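Local coordinates for protein V-type ATP synthase alpha chain (Nanoarchaeum equitans Kin4-M, PDB 5BN3) that is the V-type alpha chain (subunit A), a P-loop family protein of barrel, barrel-sandwich, nucleotide-binding and C-terminal domains, with adenosine-5'-diphosphate and magnesium bound in this model, at residues Leu108-Val113 against Thr163-Ile168; His142-Pro147 against Ile176-Glu181; Tyr198-Gly203 against Ile213-Ser218; Val315-Asp320 against Gly371-Ile376. One frame throughout, in Å; residues are numbered along the deposited sequence.

Contact 1 (Leu108-Val113 against Thr163-Ile168); sequences LDRKKV and TIEETI
R110 lays its aliphatic stem over I164 and E165: CD sits 3.6 Å from CG2 of I164, and NE is 3.6 Å from CG of E165. A bend at chi2 (-64°) sets CD off the straight line of the chain. The guanidinium and the E165 carboxylate stand almost perpendicular, and R110 NE to E165 OE2, at 3.7 Å, makes a long salt bridge; the stronger partner of R110 is E70, through NH2. L108 adds a purely apolar touch, CD1 reaching CG1 of I164, the two side chains crossing at about a right angle. Both segments are loops of the barrel-sandwich domain, one leading into strand 114-118 and the other, with a type I turn from T163 to E166, joining strands 160-162 and 169-171. The first loop is shaped by an Asx turn: D109 OD1 takes the backbone N of K111 at 2.9 Å, on the anti side of the carboxylate, and that of K112 from above its plane. T163 rests its CB and CG2 against the carbonyls of R110, K111 and K112. No direct hydrogen bond joins the loops, but water 1 accepts from I164 N (2.9 Å) and lies within donating distance of D109 O and K112 O.

Contact 2 (His142-Pro147 against Ile176-Glu181); sequences HRIIVP and IKLYHE
The H180 imidazole has P147 over one face, CB standing 4.1 Å above the ring plane and offset toward the rim, while water 2 lies at the ring edge, in plane. The two side chains run antiparallel as they pass, and their closest approach is lower on the histidine, P147 CG to H180 CB at 3.7 Å. With chi1 at 71°, H180 CG sits between the backbone N and the carbonyl carbon, which puts it 3.8 Å from P147 CG. Water 2 bridges the segments: it donates to I145 O at 2.6 Å and meets H180 ND1 at 2.7 Å. The other ring nitrogen, NE2, is hydrogen-bonded to R188, so both nitrogens of this buried ring have partners, and the two together should fix its rotation.

The rest of the contact is apolar. I144 turns its CG1 and CD1 toward L178, with CG1 3.9 Å from CD2 of L178; CD1 also rests 3.8 Å from the L178 carbonyl O. Separately, V146 CG1 and I176 CG2 meet more loosely, at 4.4 Å. Side chains and water, not backbone bonds, thus join strand 140-145 of the barrel-sandwich domain to the turn between strands 174-176 and 180-183.

I144 also packs on I132 and V135 of strand 131-137 and, with L178, on F116 of strand 114-118. H180 leans on L71 of strand 68-71, the antiparallel partner of strand 180-183, and at the start of the first segment H142 reaches Y307 and F308 of helix 293-309.

Contact 3 (Tyr198-Gly203 against Ile213-Ser218); sequences YPFITG and IAKGGS
Two nearly straight backbone bonds tie Y198-G203 to I213-S218: K215 N donates to Y198 O at 2.8 Å (172°), and F200 N to I213 O, also at 2.8 Å. They flank P199 and A214, whose backbones form a single beta bridge. A214 also opens a type II turn that ends at G217, with G217 N bonded back to A214 O. Three waters extend the join: water 3 accepts from Y198 N and donates to K215 O, water 5 links I213 N to F200 O, and water 4 ties P199 O and I201 N to the ammonium of K215 (NZ to water 2.7 Å).

That ammonium stands at the edge of the F200 ring, NZ 4.1 Å from CD1, and also bonds the carbonyl of D241; the bend at chi4 (-54°) places NZ there. F200, its CG anti to the backbone N (chi1 178°), runs side by side with I213, F200 CB to I213 CG1 being 3.9 Å. P199 faces away, onto helix 427-437.

The loops on both sides of helix 205-210 are joined by main-chain bonds and waters, with F200, I213 and K215 packing beside them. The oxygens of water 4 and D241 probably favour the charged form of K215.

Contact 4 (Val315-Asp320 against Gly371-Ile376); sequences VVVNAD and GSLTII. With MG (magnesium ion), chain L.
L373 sets its CD1 against two valines of the adjoining strand, 3.7 Å from CG2 of V317 and 3.9 Å from CG1 of V315; with CG anti to the backbone N (chi1 175°) it leans toward that strand. I375 extends this apolar side, its CG1 near CB of V317. On the opposite face V316 CG2 meets I376 CG1 at 4.2 Å. Beside them N318 and I376 point the same way, the amide ND2 3.7 Å from I376 CB while it bonds N233.

Between these faces runs a regular parallel ladder, the strand axes 19° apart. Five backbone bonds carry it, from V315 N to S372 O at one end to A319 N to I376 O at the other.

At the polar end a magnesium ion is bound by S372 OG at 2.3 Å and T374 OG1 at 2.4 Å; V315 O lies farther off, 2.7 Å from the ion. T374 OG1 also accepts from G216 N, so metal and amide both fix that hydroxyl.

These are central strands of the P-loop domain's mixed sheet: strand 244-250 pairs with the other edge of strand 314-320, helix 229-239 packs on the side of N318 and I376, and helix 349-357 packs against A319 and I375.

How the contacts relate
From the N terminus, the first four segments alternate: 108-113, 142-147, 163-168 and 176-181. Contact 1 closes a loop of 49 residues and contact 2 one of 28, so the two cross, and both tie together parts of the barrel-sandwich domain. They also touch, through I168 N to I176 O and a salt bridge from E165 to K177. Contact 3 follows in series, closing a short loop around helix 205-210, just before strand 218-222. Contact 4 comes last, its 50 intervening residues including helices 322-335 and 349-357. Contacts 3 and 4 meet directly, G217 O making a probable hydrogen bond with I375 N. Contact 2 comes within about 8 Å (nearest atoms) of contact 4, without touching it.

Contact 1 (Leu108-Val113 against Thr163-Ile168)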
# COMPACT_ATOMS: atom_id res chain seq x y z
N LEU A 108 39.26 -7.06 29.49
CA LEU A 108 40.64 -7.46 29.25
C LEU A 108 41.14 -8.41 30.34
O LEU A 108 40.91 -8.19 31.53
CB LEU A 108 41.54 -6.22 29.16
CG LEU A 108 41.11 -5.18 28.13
CD1 LEU A 108 41.98 -3.93 28.20
CD2 LEU A 108 41.16 -5.78 26.74
N ASP A 109 41.83 -9.48 29.91
CA ASP A 109 42.38 -10.48 30.83
C ASP A 109 43.30 -9.81 31.86
O ASP A 109 44.25 -9.12 31.50
CB ASP A 109 43.15 -11.54 30.04
CG ASP A 109 43.43 -12.80 30.85
OD1 ASP A 109 43.75 -12.70 32.05
OD2 ASP A 109 43.32 -13.91 30.27
N ARG A 110 42.99 -10.02 33.14
CA ARG A 110 43.68 -9.34 34.23
C ARG A 110 44.93 -10.09 34.71
O ARG A 110 45.66 -9.59 35.57
CB ARG A 110 42.73 -9.14 35.41
CG ARG A 110 41.58 -8.17 35.15
CD ARG A 110 42.09 -6.77 34.88
NE ARG A 110 41.05 -5.75 35.02
CZ ARG A 110 40.31 -5.28 34.02
NH1 ARG A 110 40.49 -5.73 32.79
NH2 ARG A 110 39.39 -4.36 34.25
N LYS A 111 45.17 -11.27 34.16
CA LYS A 111 46.28 -12.11 34.60
C LYS A 111 47.36 -12.31 33.54
O LYS A 111 48.50 -12.62 33.86
CB LYS A 111 45.76 -13.47 35.09
CG LYS A 111 45.02 -13.40 36.41
CD LYS A 111 44.40 -14.74 36.77
CE LYS A 111 43.86 -14.72 38.18
NZ LYS A 111 44.94 -14.47 39.18
N LYS A 112 46.98 -12.13 32.28
CA LYS A 112 47.92 -12.22 31.17
C LYS A 112 49.09 -11.24 31.36
O LYS A 112 48.88 -10.07 31.69
CB LYS A 112 47.21 -11.92 29.84
CG LYS A 112 48.14 -11.66 28.67
CD LYS A 112 48.70 -12.94 28.07
CE LYS A 112 49.68 -12.62 26.95
NZ LYS A 112 50.12 -13.84 26.21
N VAL A 113 50.31 -11.73 31.17
CA VAL A 113 51.50 -10.90 31.37
C VAL A 113 52.03 -10.36 30.05
O VAL A 113 52.38 -11.12 29.15
CB VAL A 113 52.62 -11.69 32.09
CG1 VAL A 113 53.86 -10.83 32.20
CG2 VAL A 113 52.15 -12.12 33.48
N THR A 163 51.02 -6.82 34.01
CA THR A 163 49.63 -7.16 33.72
C THR A 163 48.86 -5.86 33.49
O THR A 163 49.41 -4.78 33.71
CB THR A 163 48.97 -7.98 34.85
OG1 THR A 163 48.83 -7.17 36.03
CG2 THR A 163 49.81 -9.21 35.18
N ILE A 164 47.61 -5.97 33.06
CA ILE A 164 46.85 -4.82 32.58
C ILE A 164 46.57 -3.73 33.63
O ILE A 164 46.48 -2.54 33.29
CB ILE A 164 45.53 -5.28 31.88
CG1 ILE A 164 45.42 -4.68 30.48
CG2 ILE A 164 44.31 -4.93 32.71
CD1 ILE A 164 46.47 -5.18 29.53
N GLU A 165 46.45 -4.11 34.89
CA GLU A 165 46.09 -3.16 35.94
C GLU A 165 47.29 -2.48 36.58
O GLU A 165 47.14 -1.66 37.49
CB GLU A 165 45.24 -3.85 37.02
CG GLU A 165 43.76 -4.00 36.67
CD GLU A 165 42.94 -2.75 36.96
OE1 GLU A 165 43.51 -1.64 36.94
OE2 GLU A 165 41.73 -2.88 37.22
N GLU A 166 48.49 -2.81 36.11
CA GLU A 166 49.71 -2.27 36.70
C GLU A 166 50.14 -0.94 36.08
O GLU A 166 50.01 -0.73 34.87
CB GLU A 166 50.85 -3.30 36.60
CG GLU A 166 50.62 -4.54 37.44
CD GLU A 166 51.82 -5.47 37.47
OE1 GLU A 166 52.34 -5.82 36.39
OE2 GLU A 166 52.24 -5.85 38.58
N THR A 167 50.64 -0.04 36.93
CA THR A 167 51.15 1.25 36.49
C THR A 167 52.44 1.07 35.69
O THR A 167 53.36 0.39 36.13
CB THR A 167 51.43 2.16 37.71
OG1 THR A 167 50.23 2.32 38.48
CG2 THR A 167 51.92 3.53 37.26
N ILE A 168 52.48 1.67 34.50
CA ILE A 168 53.66 1.57 33.64
C ILE A 168 54.36 2.92 33.51
O ILE A 168 55.48 3.00 33.02
CB ILE A 168 53.30 1.05 32.23
CG1 ILE A 168 52.13 1.84 31.64
CG2 ILE A 168 52.94 -0.43 32.29
CD1 ILE A 168 52.51 2.68 30.45
O HOH W 1 46.84 -8.49 31.96

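Contact 2 (His142-Pro147 against Ile176-Glu181)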
# COMPACT_ATOMS: atom_id res chain seq x y z
N HIS A 142 51.21 -3.58 19.29
CA HIS A 142 50.18 -2.77 19.92
C HIS A 142 50.82 -1.51 20.49
O HIS A 142 51.70 -1.58 21.34
CB HIS A 142 49.48 -3.55 21.02
CG HIS A 142 48.18 -2.95 21.47
ND1 HIS A 142 47.04 -3.70 21.64
CD2 HIS A 142 47.85 -1.68 21.78
CE1 HIS A 142 46.06 -2.91 22.04
NE2 HIS A 142 46.52 -1.68 22.14
N ARG A 143 50.37 -0.36 20.00
CA ARG A 143 50.91 0.91 20.46
C ARG A 143 50.10 1.47 21.62
O ARG A 143 48.90 1.74 21.49
CB ARG A 143 50.98 1.90 19.29
CG ARG A 143 52.02 1.49 18.26
CD ARG A 143 51.80 2.15 16.91
NE ARG A 143 52.71 1.60 15.90
CZ ARG A 143 52.61 1.83 14.59
NH1 ARG A 143 51.63 2.59 14.12
NH2 ARG A 143 53.48 1.29 13.76
N ILE A 144 50.76 1.61 22.77
CA ILE A 144 50.10 2.14 23.96
C ILE A 144 49.99 3.65 23.85
O ILE A 144 50.97 4.37 24.05
CB ILE A 144 50.86 1.75 25.24
CG1 ILE A 144 51.16 0.24 25.24
CG2 ILE A 144 50.07 2.14 26.48
CD1 ILE A 144 49.92 -0.64 25.11
N ILE A 145 48.80 4.13 23.49
CA ILE A 145 48.56 5.55 23.37
C ILE A 145 47.88 6.07 24.63
O ILE A 145 46.89 5.50 25.10
CB ILE A 145 47.72 5.89 22.12
CG1 ILE A 145 46.47 5.01 22.06
CG2 ILE A 145 48.55 5.70 20.86
CD1 ILE A 145 45.53 5.38 20.93
N VAL A 146 48.43 7.14 25.20
CA VAL A 146 47.87 7.74 26.40
C VAL A 146 46.52 8.36 26.06
O VAL A 146 46.31 8.78 24.92
CB VAL A 146 48.83 8.79 27.00
CG1 VAL A 146 50.15 8.15 27.37
CG2 VAL A 146 49.05 9.93 26.03
N PRO A 147 45.60 8.40 27.04
CA PRO A 147 44.27 8.96 26.79
C PRO A 147 44.35 10.39 26.26
O PRO A 147 45.30 11.10 26.59
CB PRO A 147 43.63 8.97 28.18
CG PRO A 147 44.32 7.87 28.91
CD PRO A 147 45.73 7.87 28.41
N ILE A 176 49.55 5.84 34.73
CA ILE A 176 49.18 5.44 33.38
C ILE A 176 49.18 3.91 33.30
O ILE A 176 50.12 3.26 33.78
CB ILE A 176 50.16 6.01 32.33
CG1 ILE A 176 50.20 7.54 32.40
CG2 ILE A 176 49.80 5.54 30.92
CD1 ILE A 176 48.85 8.20 32.22
N LYS A 177 48.14 3.34 32.71
CA LYS A 177 48.07 1.89 32.53
C LYS A 177 48.33 1.49 31.08
O LYS A 177 48.57 2.35 30.23
CB LYS A 177 46.70 1.35 32.97
CG LYS A 177 46.60 1.03 34.45
CD LYS A 177 46.56 2.29 35.31
CE LYS A 177 46.52 1.94 36.79
NZ LYS A 177 45.40 1.00 37.12
N LEU A 178 48.28 0.19 30.81
CA LEU A 178 48.38 -0.32 29.45
C LEU A 178 47.04 -0.16 28.74
O LEU A 178 46.95 -0.37 27.53
CB LEU A 178 48.81 -1.79 29.46
CG LEU A 178 50.27 -2.09 29.80
CD1 LEU A 178 50.51 -3.58 29.93
CD2 LEU A 178 51.18 -1.51 28.74
N TYR A 179 46.02 0.21 29.50
CA TYR A 179 44.68 0.39 28.96
C TYR A 179 44.02 1.65 29.50
O TYR A 179 44.42 2.17 30.55
CB TYR A 179 43.80 -0.81 29.31
CG TYR A 179 43.20 -0.76 30.70
CD1 TYR A 179 43.94 -1.16 31.81
CD2 TYR A 179 41.90 -0.34 30.90
CE1 TYR A 179 43.40 -1.12 33.08
CE2 TYR A 179 41.35 -0.29 32.17
CZ TYR A 179 42.10 -0.69 33.25
OH TYR A 179 41.55 -0.65 34.51
N HIS A 180 43.01 2.14 28.79
CA HIS A 180 42.14 3.19 29.33
C HIS A 180 40.70 2.95 28.90
O HIS A 180 40.43 2.22 27.95
CB HIS A 180 42.62 4.59 28.92
CG HIS A 180 42.42 4.91 27.46
ND1 HIS A 180 43.30 4.51 26.49
CD2 HIS A 180 41.44 5.61 26.84
CE1 HIS A 180 42.87 4.94 25.31
NE2 HIS A 180 41.75 5.61 25.50
N GLU A 181 39.76 3.55 29.64
CA GLU A 181 38.34 3.39 29.35
C GLU A 181 37.84 4.54 28.49
O GLU A 181 38.32 5.67 28.60
CB GLU A 181 37.54 3.32 30.65
CG GLU A 181 37.80 2.09 31.49
CD GLU A 181 36.92 2.03 32.72
OE1 GLU A 181 36.57 3.11 33.24
OE2 GLU A 181 36.58 0.91 33.16
O HOH W 2 45.86 3.64 26.66

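Contact 3 (Tyr198-Gly203 against Ile213-Ser218)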
# COMPACT_ATOMS: atom_id res chain seq x y z
N TYR A 198 44.36 5.87 -1.26
CA TYR A 198 44.75 4.51 -1.58
C TYR A 198 43.52 3.62 -1.56
O TYR A 198 42.68 3.75 -0.67
CB TYR A 198 45.75 4.05 -0.52
CG TYR A 198 46.66 2.93 -0.92
CD1 TYR A 198 47.87 3.18 -1.55
CD2 TYR A 198 46.33 1.61 -0.65
CE1 TYR A 198 48.72 2.15 -1.91
CE2 TYR A 198 47.17 0.57 -1.00
CZ TYR A 198 48.36 0.85 -1.63
OH TYR A 198 49.20 -0.18 -1.98
N PRO A 199 43.41 2.70 -2.53
CA PRO A 199 42.22 1.84 -2.59
C PRO A 199 42.17 0.85 -1.43
O PRO A 199 43.21 0.46 -0.91
CB PRO A 199 42.40 1.09 -3.91
CG PRO A 199 43.88 1.11 -4.16
CD PRO A 199 44.36 2.43 -3.62
N PHE A 200 40.96 0.46 -1.04
CA PHE A 200 40.76 -0.59 -0.06
C PHE A 200 40.73 -1.93 -0.80
O PHE A 200 39.74 -2.27 -1.44
CB PHE A 200 39.45 -0.36 0.70
CG PHE A 200 39.13 -1.43 1.71
CD1 PHE A 200 39.94 -1.63 2.81
CD2 PHE A 200 37.99 -2.21 1.57
CE1 PHE A 200 39.64 -2.60 3.75
CE2 PHE A 200 37.68 -3.18 2.50
CZ PHE A 200 38.50 -3.38 3.59
N ILE A 201 41.84 -2.67 -0.74
CA ILE A 201 41.95 -3.94 -1.45
C ILE A 201 41.38 -5.08 -0.61
O ILE A 201 41.90 -5.39 0.46
CB ILE A 201 43.40 -4.25 -1.84
CG1 ILE A 201 44.01 -3.09 -2.63
CG2 ILE A 201 43.47 -5.54 -2.65
CD1 ILE A 201 43.31 -2.79 -3.94
N THR A 202 40.32 -5.71 -1.12
CA THR A 202 39.58 -6.73 -0.37
C THR A 202 40.06 -8.15 -0.64
O THR A 202 39.96 -9.02 0.23
CB THR A 202 38.07 -6.65 -0.67
OG1 THR A 202 37.84 -6.98 -2.05
CG2 THR A 202 37.54 -5.26 -0.40
N GLY A 203 40.57 -8.38 -1.84
CA GLY A 203 40.92 -9.73 -2.26
C GLY A 203 39.78 -10.35 -3.04
O GLY A 203 39.89 -11.48 -3.53
N ILE A 213 36.28 0.99 -2.99
CA ILE A 213 36.29 2.19 -2.16
C ILE A 213 37.72 2.47 -1.72
O ILE A 213 38.61 1.62 -1.88
CB ILE A 213 35.40 2.05 -0.90
CG1 ILE A 213 35.86 0.87 -0.04
CG2 ILE A 213 33.96 1.87 -1.29
CD1 ILE A 213 35.06 0.72 1.25
N ALA A 214 37.95 3.65 -1.15
CA ALA A 214 39.27 3.99 -0.65
C ALA A 214 39.40 3.55 0.81
O ALA A 214 38.40 3.32 1.48
CB ALA A 214 39.51 5.47 -0.77
N LYS A 215 40.64 3.43 1.28
CA LYS A 215 40.89 3.18 2.70
C LYS A 215 40.32 4.34 3.51
O LYS A 215 40.65 5.50 3.25
CB LYS A 215 42.39 3.05 2.99
CG LYS A 215 42.97 1.66 2.76
CD LYS A 215 44.24 1.48 3.57
CE LYS A 215 44.89 0.13 3.30
NZ LYS A 215 43.94 -1.00 3.51
N GLY A 216 39.48 4.02 4.48
CA GLY A 216 38.82 5.04 5.26
C GLY A 216 37.44 5.35 4.72
O GLY A 216 36.72 6.19 5.26
N GLY A 217 37.07 4.67 3.63
CA GLY A 217 35.75 4.85 3.05
C GLY A 217 34.70 4.00 3.72
O GLY A 217 34.94 3.40 4.77
N SER A 218 33.51 3.94 3.13
CA SER A 218 32.44 3.11 3.65
C SER A 218 31.58 2.57 2.52
O SER A 218 31.50 3.18 1.45
CB SER A 218 31.58 3.90 4.64
OG SER A 218 31.08 5.09 4.05
O HOH W 3 42.69 6.37 1.25
O HOH W 4 44.07 -1.77 0.88
O HOH W 5 37.13 -1.80 -2.18

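Contact 4 (Val315-Asp320 against Gly371-Ile376)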
# COMPACT_ATOMS: atom_id res chain seq x y z
N VAL A 315 42.20 0.14 9.75
CA VAL A 315 41.23 -0.75 10.37
C VAL A 315 40.02 -0.89 9.45
O VAL A 315 39.64 0.06 8.76
CB VAL A 315 40.76 -0.18 11.73
CG1 VAL A 315 39.86 -1.17 12.45
CG2 VAL A 315 41.95 0.16 12.60
N VAL A 316 39.43 -2.09 9.43
CA VAL A 316 38.14 -2.28 8.79
C VAL A 316 37.12 -2.84 9.78
O VAL A 316 37.43 -3.77 10.53
CB VAL A 316 38.23 -3.17 7.52
CG1 VAL A 316 38.89 -4.49 7.84
CG2 VAL A 316 36.85 -3.39 6.92
N VAL A 317 35.94 -2.25 9.80
CA VAL A 317 34.84 -2.77 10.60
C VAL A 317 33.77 -3.34 9.68
O VAL A 317 33.27 -2.64 8.79
CB VAL A 317 34.20 -1.68 11.49
CG1 VAL A 317 32.89 -2.17 12.06
CG2 VAL A 317 35.14 -1.30 12.61
N ASN A 318 33.43 -4.61 9.88
CA ASN A 318 32.30 -5.23 9.18
C ASN A 318 31.12 -5.36 10.14
O ASN A 318 31.25 -5.96 11.21
CB ASN A 318 32.68 -6.61 8.64
CG ASN A 318 33.89 -6.58 7.71
OD1 ASN A 318 35.03 -6.75 8.15
ND2 ASN A 318 33.64 -6.36 6.43
N ALA A 319 29.98 -4.79 9.77
CA ALA A 319 28.79 -4.86 10.62
C ALA A 319 27.67 -5.66 9.95
O ALA A 319 27.12 -5.23 8.93
CB ALA A 319 28.31 -3.47 10.97
N ASP A 320 27.33 -6.80 10.54
CA ASP A 320 26.37 -7.74 9.97
C ASP A 320 25.39 -8.16 11.07
O ASP A 320 25.73 -8.99 11.90
CB ASP A 320 27.13 -8.96 9.43
CG ASP A 320 26.22 -10.01 8.81
OD1 ASP A 320 25.09 -9.67 8.39
OD2 ASP A 320 26.64 -11.18 8.73
N GLY A 371 46.02 7.26 10.17
CA GLY A 371 45.24 6.06 10.42
C GLY A 371 43.95 6.12 9.64
O GLY A 371 43.51 7.20 9.25
N SER A 372 43.33 4.97 9.41
CA SER A 372 42.07 4.92 8.67
C SER A 372 41.09 3.94 9.30
O SER A 372 41.49 2.89 9.80
CB SER A 372 42.32 4.55 7.21
OG SER A 372 42.35 3.14 7.03
N LEU A 373 39.81 4.29 9.28
CA LEU A 373 38.76 3.36 9.68
C LEU A 373 37.78 3.19 8.52
O LEU A 373 37.09 4.14 8.13
CB LEU A 373 38.03 3.84 10.94
CG LEU A 373 36.83 3.02 11.39
CD1 LEU A 373 37.20 1.55 11.50
CD2 LEU A 373 36.29 3.52 12.72
N THR A 374 37.75 1.99 7.97
CA THR A 374 36.88 1.67 6.85
C THR A 374 35.68 0.87 7.37
O THR A 374 35.85 -0.07 8.15
CB THR A 374 37.65 0.87 5.78
OG1 THR A 374 38.89 1.54 5.49
CG2 THR A 374 36.84 0.74 4.51
N ILE A 375 34.47 1.24 6.96
CA ILE A 375 33.26 0.61 7.50
C ILE A 375 32.39 -0.03 6.44
O ILE A 375 31.94 0.64 5.50
CB ILE A 375 32.42 1.62 8.31
CG1 ILE A 375 33.19 2.08 9.55
CG2 ILE A 375 31.09 1.00 8.73
CD1 ILE A 375 32.44 3.10 10.39
N ILE A 376 32.14 -1.33 6.59
CA ILE A 376 31.26 -2.05 5.69
C ILE A 376 30.00 -2.47 6.46
O ILE A 376 30.09 -3.25 7.41
CB ILE A 376 31.94 -3.32 5.12
CG1 ILE A 376 33.33 -2.98 4.58
CG2 ILE A 376 31.08 -3.94 4.03
CD1 ILE A 376 33.34 -1.97 3.45
MG MG L . 40.87 1.38 6.77